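PDB 4ZOQ: intracellular serine protease from Bacillus licheniformis, which is a lanthipeptide protease of the subtilase family that cleaves peptide bonds sequence-specifically, probably through a serine charge-relay mechanism. Local coordinates for residues V124-N128 / D129-V133; S291-R294 / E295-R299; R34-Q37 / I38-H42; A154-R157 / A158-A162. All coordinates share one frame; numbering follows the deposited sequence.

Contact 1 (V124-N128 / D129-V133); sequences VDAVN and DGHEV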
loop_
_atom_site.group_PDB
_atom_site.type_symbol
_atom_site.label_atom_id
_atom_site.label_comp_id
_atom_site.label_asym_id
_atom_site.label_seq_id
_atom_site.Cartn_x
_atom_site.Cartn_y
_atom_site.Cartn_z
ATOM N N VAL B 124 -3.651 -12.136 -2.198
ATOM C CA VAL B 124 -3.750 -13.521 -1.817
ATOM C C VAL B 124 -2.404 -14.211 -1.949
ATOM O O VAL B 124 -1.965 -14.929 -1.043
ATOM C CB VAL B 124 -4.810 -14.232 -2.653
ATOM C CG1 VAL B 124 -4.776 -15.719 -2.357
ATOM C CG2 VAL B 124 -6.162 -13.660 -2.307
ATOM N N ASP B 125 -1.722 -13.962 -3.055
ATOM C CA ASP B 125 -0.401 -14.545 -3.248
ATOM C C ASP B 125 0.538 -14.116 -2.141
ATOM O O ASP B 125 1.243 -14.948 -1.570
ATOM C CB ASP B 125 0.182 -14.162 -4.614
ATOM C CG ASP B 125 -0.500 -14.889 -5.771
ATOM O OD1 ASP B 125 -1.192 -15.900 -5.520
ATOM O OD2 ASP B 125 -0.350 -14.453 -6.928
ATOM N N ALA B 126 0.523 -12.823 -1.824
ATOM C CA ALA B 126 1.426 -12.267 -0.821
ATOM C C ALA B 126 1.234 -12.956 0.534
ATOM O O ALA B 126 2.214 -13.244 1.245
ATOM C CB ALA B 126 1.216 -10.739 -0.699
ATOM N N VAL B 127 -0.030 -13.233 0.869
ATOM C CA VAL B 127 -0.373 -13.984 2.076
ATOM C C VAL B 127 0.228 -15.393 2.035
ATOM O O VAL B 127 0.903 -15.836 2.977
ATOM C CB VAL B 127 -1.903 -14.105 2.243
ATOM C CG1 VAL B 127 -2.237 -15.003 3.401
ATOM C CG2 VAL B 127 -2.533 -12.739 2.464
ATOM N N ASN B 128 -0.030 -16.099 0.934
ATOM C CA ASN B 128 0.442 -17.480 0.769
ATOM C C ASN B 128 1.983 -17.580 0.723
ATOM O O ASN B 128 2.544 -18.637 1.023
ATOM C CB ASN B 128 -0.162 -18.102 -0.498
ATOM C CG ASN B 128 -1.681 -18.324 -0.395
ATOM O OD1 ASN B 128 -2.271 -18.324 0.693
ATOM N ND2 ASN B 128 -2.314 -18.498 -1.545
ATOM N N ASP B 129 2.649 -16.476 0.367
ATOM C CA ASP B 129 4.123 -16.392 0.291
ATOM C C ASP B 129 4.818 -16.004 1.591
ATOM O O ASP B 129 5.999 -15.686 1.598
ATOM C CB ASP B 129 4.540 -15.386 -0.784
ATOM C CG ASP B 129 4.043 -15.771 -2.163
ATOM O OD1 ASP B 129 3.776 -16.976 -2.380
ATOM O OD2 ASP B 129 3.893 -14.873 -3.025
ATOM N N GLY B 130 4.069 -15.980 2.677
ATOM C CA GLY B 130 4.632 -15.752 3.986
ATOM C C GLY B 130 4.915 -14.304 4.360
ATOM O O GLY B 130 5.616 -14.075 5.336
ATOM N N HIS B 131 4.284 -13.341 3.681
ATOM C CA HIS B 131 4.430 -11.917 4.018
ATOM C C HIS B 131 3.588 -11.557 5.228
ATOM O O HIS B 131 2.390 -11.829 5.256
ATOM C CB HIS B 131 4.012 -11.045 2.832
ATOM C CG HIS B 131 4.953 -11.128 1.672
ATOM N ND1 HIS B 131 4.931 -12.171 0.767
ATOM C CD2 HIS B 131 5.968 -10.319 1.294
ATOM C CE1 HIS B 131 5.890 -11.991 -0.126
ATOM N NE2 HIS B 131 6.532 -10.876 0.170
ATOM N N GLU B 132 4.193 -10.892 6.203
ATOM C CA GLU B 132 3.473 -10.505 7.412
ATOM C C GLU B 132 2.776 -9.151 7.285
ATOM O O GLU B 132 1.838 -8.860 8.032
ATOM C CB GLU B 132 4.406 -10.488 8.622
ATOM C CG GLU B 132 5.011 -11.821 9.028
ATOM C CD GLU B 132 6.412 -12.070 8.455
ATOM O OE1 GLU B 132 6.728 -11.672 7.288
ATOM O OE2 GLU B 132 7.225 -12.612 9.242
ATOM N N VAL B 133 3.245 -8.334 6.344
ATOM C CA VAL B 133 2.672 -7.015 6.080
ATOM C C VAL B 133 2.454 -6.755 4.571
ATOM O O VAL B 133 3.305 -7.087 3.736
ATOM C CB VAL B 133 3.550 -5.883 6.648
ATOM C CG1 VAL B 133 2.947 -4.506 6.291
ATOM C CG2 VAL B 133 3.737 -6.039 8.149
HETATM O O HOH W 1 1.733 -14.750 5.256
#
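Helix 116-128 ends here in a Schellman motif: His131 N reaches back to Ala126 O, Gly130 N to Val127 O at 3.2 Å, and Gly130 makes the reversal with a phi of 81°. One residue earlier in the helix, Asp125 O takes Asp129 N at 2.8 Å. The imidazole of His131 turns an edge back toward the same helix end. Its CG stands beside its own backbone N (chi1 -69°), which brings ND1 within 3.0 Å of Ala126 O, in the carbonyl plane on a lone pair. His131 N takes that oxygen from another direction, 3.2 Å away and nearly along the C=O axis, so one carbonyl is gripped twice by one residue. The far nitrogen, NE2, is bonded to Thr104 OG1, and the ring meets Tyr106 edge-to-face. The carboxylate of Asp129 lies back across the last turn, its OD2 3.0 Å from Asp125 O; two acceptors face each other there, and the hydroxyl of Tyr106 bonds to OD2. A water bridges the turn, giving one hydrogen to Val127 O at 2.7 Å and the other to His131 O at 3.0 Å. A leucine in place of His131 would probably leave Ala126 O with the backbone N-H as its one strong partner here and Thr104 OG1 without this partner. As ND1 donates to a carbonyl, it probably carries a proton, and the two ring bonds fix the imidazole between the helix end and strand 102-110 as the chain enters strand 133-136.

Contact 2 (S291-R294 / E295-R299); sequences SEYR and ERHHR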
loop_
_atom_site.group_PDB
_atom_site.type_symbol
_atom_site.label_atom_id
_atom_site.label_comp_id
_atom_site.label_asym_id
_atom_site.label_seq_id
_atom_site.Cartn_x
_atom_site.Cartn_y
_atom_site.Cartn_z
ATOM N N SER B 291 9.416 -7.270 13.911
ATOM C CA SER B 291 10.814 -7.653 14.078
ATOM C C SER B 291 11.209 -7.623 15.566
ATOM O O SER B 291 11.735 -8.603 16.100
ATOM C CB SER B 291 11.711 -6.716 13.273
ATOM O OG SER B 291 11.411 -6.793 11.886
ATOM N N GLU B 292 10.896 -6.528 16.261
ATOM C CA GLU B 292 11.255 -6.478 17.665
ATOM C C GLU B 292 10.548 -7.577 18.474
ATOM O O GLU B 292 11.167 -8.258 19.295
ATOM C CB GLU B 292 10.933 -5.128 18.276
ATOM C CG GLU B 292 11.241 -5.109 19.746
ATOM C CD GLU B 292 11.675 -3.761 20.234
ATOM O OE1 GLU B 292 12.398 -3.058 19.489
ATOM O OE2 GLU B 292 11.298 -3.413 21.372
ATOM N N TYR B 293 9.258 -7.757 18.226
ATOM C CA TYR B 293 8.479 -8.715 19.006
ATOM C C TYR B 293 9.015 -10.137 18.817
ATOM O O TYR B 293 9.156 -10.896 19.775
ATOM C CB TYR B 293 7.001 -8.650 18.602
ATOM C CG TYR B 293 6.081 -9.461 19.479
ATOM C CD1 TYR B 293 5.976 -10.847 19.339
ATOM C CD2 TYR B 293 5.326 -8.836 20.477
ATOM C CE1 TYR B 293 5.111 -11.594 20.160
ATOM C CE2 TYR B 293 4.467 -9.561 21.309
ATOM C CZ TYR B 293 4.364 -10.935 21.145
ATOM O OH TYR B 293 3.529 -11.642 21.971
ATOM N N ARG B 294 9.387 -10.465 17.592
ATOM C CA ARG B 294 9.817 -11.828 17.303
ATOM C C ARG B 294 11.183 -12.029 17.946
ATOM O O ARG B 294 11.516 -13.100 18.440
ATOM C CB ARG B 294 9.876 -12.041 15.806
ATOM C CG ARG B 294 8.518 -12.079 15.139
ATOM C CD ARG B 294 8.637 -12.283 13.640
ATOM N NE ARG B 294 9.037 -13.646 13.338
ATOM C CZ ARG B 294 9.225 -14.117 12.114
ATOM N NH1 ARG B 294 9.049 -13.321 11.065
ATOM N NH2 ARG B 294 9.599 -15.386 11.948
ATOM N N GLU B 295 11.945 -10.946 18.000
ATOM C CA GLU B 295 13.256 -10.972 18.617
ATOM C C GLU B 295 13.181 -11.173 20.124
ATOM O O GLU B 295 14.027 -11.847 20.715
ATOM C CB GLU B 295 14.001 -9.679 18.303
ATOM C CG GLU B 295 15.467 -9.725 18.654
ATOM C CD GLU B 295 16.254 -8.619 17.993
ATOM O OE1 GLU B 295 17.334 -8.290 18.521
ATOM O OE2 GLU B 295 15.751 -8.029 17.011
ATOM N N ARG B 296 12.143 -10.630 20.743
ATOM C CA ARG B 296 12.065 -10.689 22.184
ATOM C C ARG B 296 11.433 -12.004 22.669
ATOM O O ARG B 296 11.748 -12.462 23.764
ATOM C CB ARG B 296 11.274 -9.501 22.724
ATOM C CG ARG B 296 12.028 -8.173 22.629
ATOM C CD ARG B 296 11.277 -7.119 23.372
ATOM N NE ARG B 296 11.942 -5.825 23.374
ATOM C CZ ARG B 296 12.868 -5.444 24.241
ATOM N NH1 ARG B 296 13.289 -6.291 25.176
ATOM N NH2 ARG B 296 13.390 -4.221 24.151
ATOM N N HIS B 297 10.526 -12.584 21.884
ATOM C CA HIS B 297 9.751 -13.744 22.357
ATOM C C HIS B 297 9.949 -15.058 21.555
ATOM O O HIS B 297 9.535 -16.124 21.993
ATOM C CB HIS B 297 8.252 -13.367 22.346
ATOM C CG HIS B 297 7.935 -12.059 23.028
ATOM N ND1 HIS B 297 7.792 -11.929 24.394
ATOM C CD2 HIS B 297 7.711 -10.825 22.510
ATOM C CE1 HIS B 297 7.521 -10.664 24.688
ATOM N NE2 HIS B 297 7.462 -9.974 23.563
ATOM N N HIS B 298 10.634 -14.957 20.416
ATOM C CA HIS B 298 10.698 -15.973 19.359
ATOM C C HIS B 298 9.336 -16.606 19.080
ATOM O O HIS B 298 9.211 -17.794 18.813
ATOM C CB HIS B 298 11.722 -17.100 19.570
ATOM C CG HIS B 298 13.152 -16.681 19.445
ATOM N ND1 HIS B 298 14.180 -17.348 20.068
ATOM C CD2 HIS B 298 13.708 -15.496 19.031
ATOM C CE1 HIS B 298 15.319 -16.718 19.819
ATOM N NE2 HIS B 298 15.045 -15.572 19.258
ATOM N N ARG B 299 8.323 -15.766 19.109
ATOM C CA ARG B 299 6.973 -16.112 18.696
ATOM C C ARG B 299 6.501 -15.000 17.742
ATOM O O ARG B 299 7.001 -13.890 17.814
ATOM C CB ARG B 299 6.061 -16.242 19.948
ATOM C CG ARG B 299 4.562 -16.002 19.689
ATOM C CD ARG B 299 3.720 -16.018 20.996
ATOM N NE ARG B 299 4.106 -14.957 21.930
ATOM C CZ ARG B 299 4.907 -15.168 22.967
ATOM N NH1 ARG B 299 5.385 -16.385 23.174
ATOM N NH2 ARG B 299 5.235 -14.176 23.779
HETATM O O HOH W 2 14.229 -2.271 22.462
#
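Ser291 O accepts the N-H of Glu295 at 3.0 Å, one of the regular bonds in the last turns of helix 275-297, while Ser291 OG turns to Ala287 O and His42 N. Glu292 lies alongside Arg296, both side chains pointing the same way. The bond from Arg296 NE to Glu292 OE2, 3.2 Å long, is a salt bridge, nearly straight at 168°; OE2 sits in the guanidinium plane, yet is met from above its own carboxylate. This helix, near whose start lies Ser276, a predicted charge-relay residue and, as in subtilases, probably the nucleophile, here runs out into a loop. With chi1 at -172° the Tyr293 ring swings away from its own N and comes against His297, whose CD2 hangs 3.4 Å over the ring centre. The pair is oblique, with planes 41° apart. At the far end Arg299 NE approaches Tyr293 OH, a weak bond of 3.4 Å, and Gln305 also bonds this hydroxyl. Arg294 O receives a weak bond from His298 N at 2.9 Å, where positive phi ends the helix. Arg294 CA donates a C-H...O contact to Arg299 O at 3.5 Å, and the Arg294 guanidinium departs through NH1 to a salt bridge with Glu132.

Contact 3 (R34-Q37 / I38-H42); sequences RTYQ and IERGH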
loop_
_atom_site.group_PDB
_atom_site.type_symbol
_atom_site.label_atom_id
_atom_site.label_comp_id
_atom_site.label_asym_id
_atom_site.label_seq_id
_atom_site.Cartn_x
_atom_site.Cartn_y
_atom_site.Cartn_z
ATOM N N ARG B 34 17.651 7.090 15.684
ATOM C CA ARG B 34 18.033 6.289 16.836
ATOM C C ARG B 34 17.426 4.889 16.786
ATOM O O ARG B 34 18.002 3.946 17.313
ATOM C CB ARG B 34 17.610 6.990 18.112
ATOM C CG ARG B 34 18.543 8.081 18.503
ATOM C CD ARG B 34 18.006 8.879 19.695
ATOM N NE ARG B 34 18.942 9.947 20.020
ATOM C CZ ARG B 34 18.914 11.159 19.485
ATOM N NH1 ARG B 34 17.995 11.468 18.565
ATOM N NH2 ARG B 34 19.824 12.056 19.854
ATOM N N THR B 35 16.268 4.754 16.133
ATOM C CA THR B 35 15.599 3.463 16.026
ATOM C C THR B 35 16.451 2.437 15.268
ATOM O O THR B 35 16.291 1.235 15.497
ATOM C CB THR B 35 14.202 3.584 15.320
ATOM O OG1 THR B 35 14.343 4.025 13.955
ATOM C CG2 THR B 35 13.294 4.532 16.073
ATOM N N TYR B 36 17.397 2.900 14.438
ATOM C CA TYR B 36 18.278 1.979 13.711
ATOM C C TYR B 36 19.096 1.135 14.652
ATOM O O TYR B 36 19.487 0.029 14.302
ATOM C CB TYR B 36 19.243 2.703 12.776
ATOM C CG TYR B 36 18.616 3.380 11.573
ATOM C CD1 TYR B 36 17.265 3.214 11.261
ATOM C CD2 TYR B 36 19.369 4.230 10.782
ATOM C CE1 TYR B 36 16.695 3.864 10.171
ATOM C CE2 TYR B 36 18.808 4.888 9.693
ATOM C CZ TYR B 36 17.477 4.705 9.393
ATOM O OH TYR B 36 16.934 5.346 8.303
ATOM N N GLN B 37 19.399 1.662 15.830
ATOM C CA GLN B 37 20.133 0.876 16.817
ATOM C C GLN B 37 19.204 0.205 17.832
ATOM O O GLN B 37 19.668 -0.534 18.675
ATOM C CB GLN B 37 21.215 1.718 17.504
ATOM C CG GLN B 37 20.685 2.785 18.406
ATOM C CD GLN B 37 21.767 3.511 19.196
ATOM O OE1 GLN B 37 21.586 4.650 19.601
ATOM N NE2 GLN B 37 22.813 2.800 19.544
ATOM N N ILE B 38 17.900 0.461 17.740
ATOM C CA ILE B 38 16.915 -0.198 18.595
ATOM C C ILE B 38 16.358 -1.413 17.853
ATOM O O ILE B 38 16.327 -2.520 18.382
ATOM C CB ILE B 38 15.741 0.745 18.973
ATOM C CG1 ILE B 38 16.238 2.069 19.582
ATOM C CG2 ILE B 38 14.752 0.033 19.908
ATOM C CD1 ILE B 38 17.026 1.874 20.847
ATOM N N GLU B 39 15.914 -1.196 16.623
ATOM C CA GLU B 39 15.414 -2.261 15.783
ATOM C C GLU B 39 15.475 -1.768 14.349
ATOM O O GLU B 39 14.712 -0.897 13.920
ATOM C CB GLU B 39 13.989 -2.686 16.177
ATOM C CG GLU B 39 13.408 -3.793 15.278
ATOM C CD GLU B 39 14.283 -5.064 15.265
ATOM O OE1 GLU B 39 14.854 -5.389 14.198
ATOM O OE2 GLU B 39 14.392 -5.749 16.300
ATOM N N ARG B 40 16.335 -2.412 13.583
ATOM C CA ARG B 40 16.569 -2.026 12.212
ATOM C C ARG B 40 15.720 -2.876 11.278
ATOM O O ARG B 40 15.740 -2.664 10.065
ATOM C CB ARG B 40 18.064 -2.161 11.901
ATOM C CG ARG B 40 18.624 -1.144 10.930
ATOM C CD ARG B 40 20.173 -1.138 10.936
ATOM N NE ARG B 40 20.679 -0.069 10.082
ATOM C CZ ARG B 40 20.724 -0.152 8.752
ATOM N NH1 ARG B 40 20.324 -1.263 8.146
ATOM N NH2 ARG B 40 21.180 0.859 8.027
ATOM N N GLY B 41 14.986 -3.843 11.849
ATOM C CA GLY B 41 14.186 -4.772 11.064
ATOM C C GLY B 41 14.861 -6.101 10.765
ATOM O O GLY B 41 16.097 -6.186 10.694
ATOM N N HIS B 42 14.059 -7.150 10.602
ATOM C CA HIS B 42 14.583 -8.477 10.256
ATOM C C HIS B 42 14.452 -8.759 8.777
ATOM O O HIS B 42 13.394 -8.563 8.208
ATOM C CB HIS B 42 13.887 -9.597 11.057
ATOM C CG HIS B 42 14.180 -9.567 12.529
ATOM N ND1 HIS B 42 13.682 -10.508 13.411
ATOM C CD2 HIS B 42 14.888 -8.692 13.280
ATOM C CE1 HIS B 42 14.082 -10.222 14.633
ATOM N NE2 HIS B 42 14.809 -9.119 14.585
HETATM O O HOH W 3 14.593 1.564 12.268
#
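Tyr36 and Arg40, four residues apart, meet across a tight turn, and the arginine chain runs extended past the tyrosine backbone: Arg40 CB touches Tyr36 O at 3.5 Å, and NE comes within 4.1 Å of Tyr36 CB. The guanidinium carbon, CZ, stands 5.3 Å from the Tyr36 ring centroid, 22° off the normal, a long cation-pi approach of at most weak attraction. Firmer partners hold both ends, since Arg40 NH1 pairs with Asp100 and Tyr36 OH bonds to Ile96 O. Ile38 points its CG1 branch along the other flank of the turn, 3.4 Å from Arg34 O, its chi1 of -53° setting CG1 beside the backbone N. Residues 34-36 form an irregular helical turn in the loop between helix 24-30 and strand 46-51, part of the mixed central sheet of the subtilase fold. Thr35 O binds two N-H groups, Glu39 N nearly straight on at 2.7 Å and Ile38 N from above the carbonyl plane at 2.9 Å. Beyond it Glu39 bends back, its OE1 using the anti lone pair to accept Gly41 N at 2.8 Å. A water takes the hydrogen of Thr35 OG1 and donates to Glu39 O. Leu337 of helix 333-338 packs on Thr35, Ile38 and Glu39.

Contact 4 (A154-R157 / A158-A162); sequences AYQR and AANYA
Backbone hydrogen bonds of the alpha-helical kind tie the two halves: Ala158 N to Ala154 O at 3.2 Å, Ala159 N to Tyr155 O at 3.1 Å, Asn160 N to Gln156 O at 2.8 Å and Tyr161 N to Arg157 O at 2.9 Å. One side-chain hydrogen bond runs beside them. Gln156 leaves the backbone with CG anti to N (chi1 -171°), then bends at chi2, and this kink carries NE2 forward one turn to Asn160 OD1, 3.0 Å away. Asn160 OD1 lies near the plane of the glutamine amide, but the donor comes 39° out of the asparagine's plane, not on a lone pair, and the two amides are turned 37° against each other. The same NE2 also bonds to Lys197 O. A leucine in place of Gln156 would probably leave both Asn160 OD1 and Lys197 O without this donor, and the asparagine amide freer to turn. Van der Waals contact is slight: Ala159 CB lies 3.9 Å from Gln156 NE2. Other side chains reach outside the two segments: Arg157 NH1 bonds to Ile61 O and Leu35 O of a neighbouring chain, and the Tyr161 ring packs on helix 116-128. A Gln-Asn pair spaced i to i+4 on a helix is what this contact amounts to, set in helix 146-164, which with strands 133-136 and 168-172 forms a beta-alpha-beta crossover of the subtilase fold.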
loop_
_atom_site.group_PDB
_atom_site.type_symbol
_atom_site.label_atom_id
_atom_site.label_comp_id
_atom_site.label_asym_id
_atom_site.label_seq_id
_atom_site.Cartn_x
_atom_site.Cartn_y
_atom_site.Cartn_z
ATOM N N ALA B 154 -15.919 -9.130 -3.401
ATOM C CA ALA B 154 -14.735 -9.894 -3.758
ATOM C C ALA B 154 -13.545 -9.385 -2.983
ATOM O O ALA B 154 -12.738 -10.146 -2.431
ATOM C CB ALA B 154 -14.461 -9.782 -5.268
ATOM N N TYR B 155 -13.475 -8.060 -2.927
ATOM C CA TYR B 155 -12.318 -7.372 -2.405
ATOM C C TYR B 155 -12.268 -7.622 -0.897
ATOM O O TYR B 155 -11.193 -7.788 -0.300
ATOM C CB TYR B 155 -12.446 -5.892 -2.676
ATOM C CG TYR B 155 -11.190 -5.258 -3.083
ATOM C CD1 TYR B 155 -11.187 -4.279 -4.067
ATOM C CD2 TYR B 155 -9.981 -5.731 -2.598
ATOM C CE1 TYR B 155 -10.017 -3.697 -4.469
ATOM C CE2 TYR B 155 -8.806 -5.167 -2.996
ATOM C CZ TYR B 155 -8.835 -4.148 -3.938
ATOM O OH TYR B 155 -7.682 -3.551 -4.386
ATOM N N GLN B 156 -13.457 -7.708 -0.309
ATOM C CA GLN B 156 -13.598 -7.959 1.113
ATOM C C GLN B 156 -13.139 -9.379 1.460
ATOM O O GLN B 156 -12.607 -9.624 2.548
ATOM C CB GLN B 156 -15.054 -7.713 1.544
ATOM C CG GLN B 156 -15.291 -7.742 3.028
ATOM C CD GLN B 156 -14.448 -6.703 3.788
ATOM O OE1 GLN B 156 -14.691 -5.489 3.705
ATOM N NE2 GLN B 156 -13.460 -7.183 4.533
ATOM N N ARG B 157 -13.294 -10.309 0.525
ATOM C CA ARG B 157 -12.886 -11.679 0.796
ATOM C C ARG B 157 -11.379 -11.768 0.825
ATOM O O ARG B 157 -10.816 -12.442 1.678
ATOM C CB ARG B 157 -13.432 -12.625 -0.271
ATOM C CG ARG B 157 -14.901 -12.928 -0.187
ATOM C CD ARG B 157 -15.279 -13.938 -1.266
ATOM N NE ARG B 157 -16.709 -14.210 -1.288
ATOM C CZ ARG B 157 -17.299 -15.077 -2.108
ATOM N NH1 ARG B 157 -16.586 -15.741 -3.008
ATOM N NH2 ARG B 157 -18.611 -15.269 -2.033
ATOM N N ALA B 158 -10.727 -11.019 -0.055
ATOM C CA ALA B 158 -9.274 -10.923 -0.050
ATOM C C ALA B 158 -8.777 -10.378 1.285
ATOM O O ALA B 158 -7.827 -10.914 1.886
ATOM C CB ALA B 158 -8.797 -10.043 -1.197
ATOM N N ALA B 159 -9.450 -9.345 1.773
ATOM C CA ALA B 159 -9.065 -8.732 3.030
ATOM C C ALA B 159 -9.287 -9.692 4.185
ATOM O O ALA B 159 -8.468 -9.774 5.121
ATOM C CB ALA B 159 -9.836 -7.428 3.250
ATOM N N ASN B 160 -10.393 -10.427 4.117
ATOM C CA ASN B 160 -10.675 -11.448 5.117
ATOM C C ASN B 160 -9.577 -12.525 5.134
ATOM O O ASN B 160 -9.135 -12.998 6.191
ATOM C CB ASN B 160 -12.042 -12.081 4.825
ATOM C CG ASN B 160 -13.229 -11.115 5.102
ATOM O OD1 ASN B 160 -13.053 -9.971 5.545
ATOM N ND2 ASN B 160 -14.430 -11.589 4.843
ATOM N N TYR B 161 -9.103 -12.885 3.953
ATOM C CA TYR B 161 -8.095 -13.930 3.847
ATOM C C TYR B 161 -6.764 -13.515 4.491
ATOM O O TYR B 161 -6.157 -14.293 5.227
ATOM C CB TYR B 161 -7.901 -14.309 2.385
ATOM C CG TYR B 161 -7.002 -15.483 2.163
ATOM C CD1 TYR B 161 -7.401 -16.771 2.517
ATOM C CD2 TYR B 161 -5.763 -15.315 1.558
ATOM C CE1 TYR B 161 -6.563 -17.868 2.283
ATOM C CE2 TYR B 161 -4.932 -16.379 1.320
ATOM C CZ TYR B 161 -5.325 -17.657 1.679
ATOM O OH TYR B 161 -4.456 -18.693 1.417
ATOM N N ALA B 162 -6.347 -12.272 4.267
ATOM C CA ALA B 162 -5.127 -11.758 4.899
ATOM C C ALA B 162 -5.267 -11.723 6.425
ATOM O O ALA B 162 -4.356 -12.144 7.149
ATOM C CB ALA B 162 -4.804 -10.377 4.371
#

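Along the chain the order is contact 3, contact 1, contact 4, contact 2. Contacts 1 and 4 lie about 13 Å apart between centres, on neighbouring helices 116-128 and 146-164, where Val124 and Val127 pack on Tyr161. Contacts 2 and 3 are also about 13 Å apart between centres: His42 N bonds Ser291 OG and its NE2 probably bonds Glu295, so the loop before strand 46-51 is tied to the end of helix 275-297. The salt bridge Glu132 to Arg294 joins contact 1 to contact 2, whose centres are about 19 Å apart. Contacts 3 and 4 are farthest apart, about 32 Å between centres. Together they link helices around the central sheet to the loops leading into its strands.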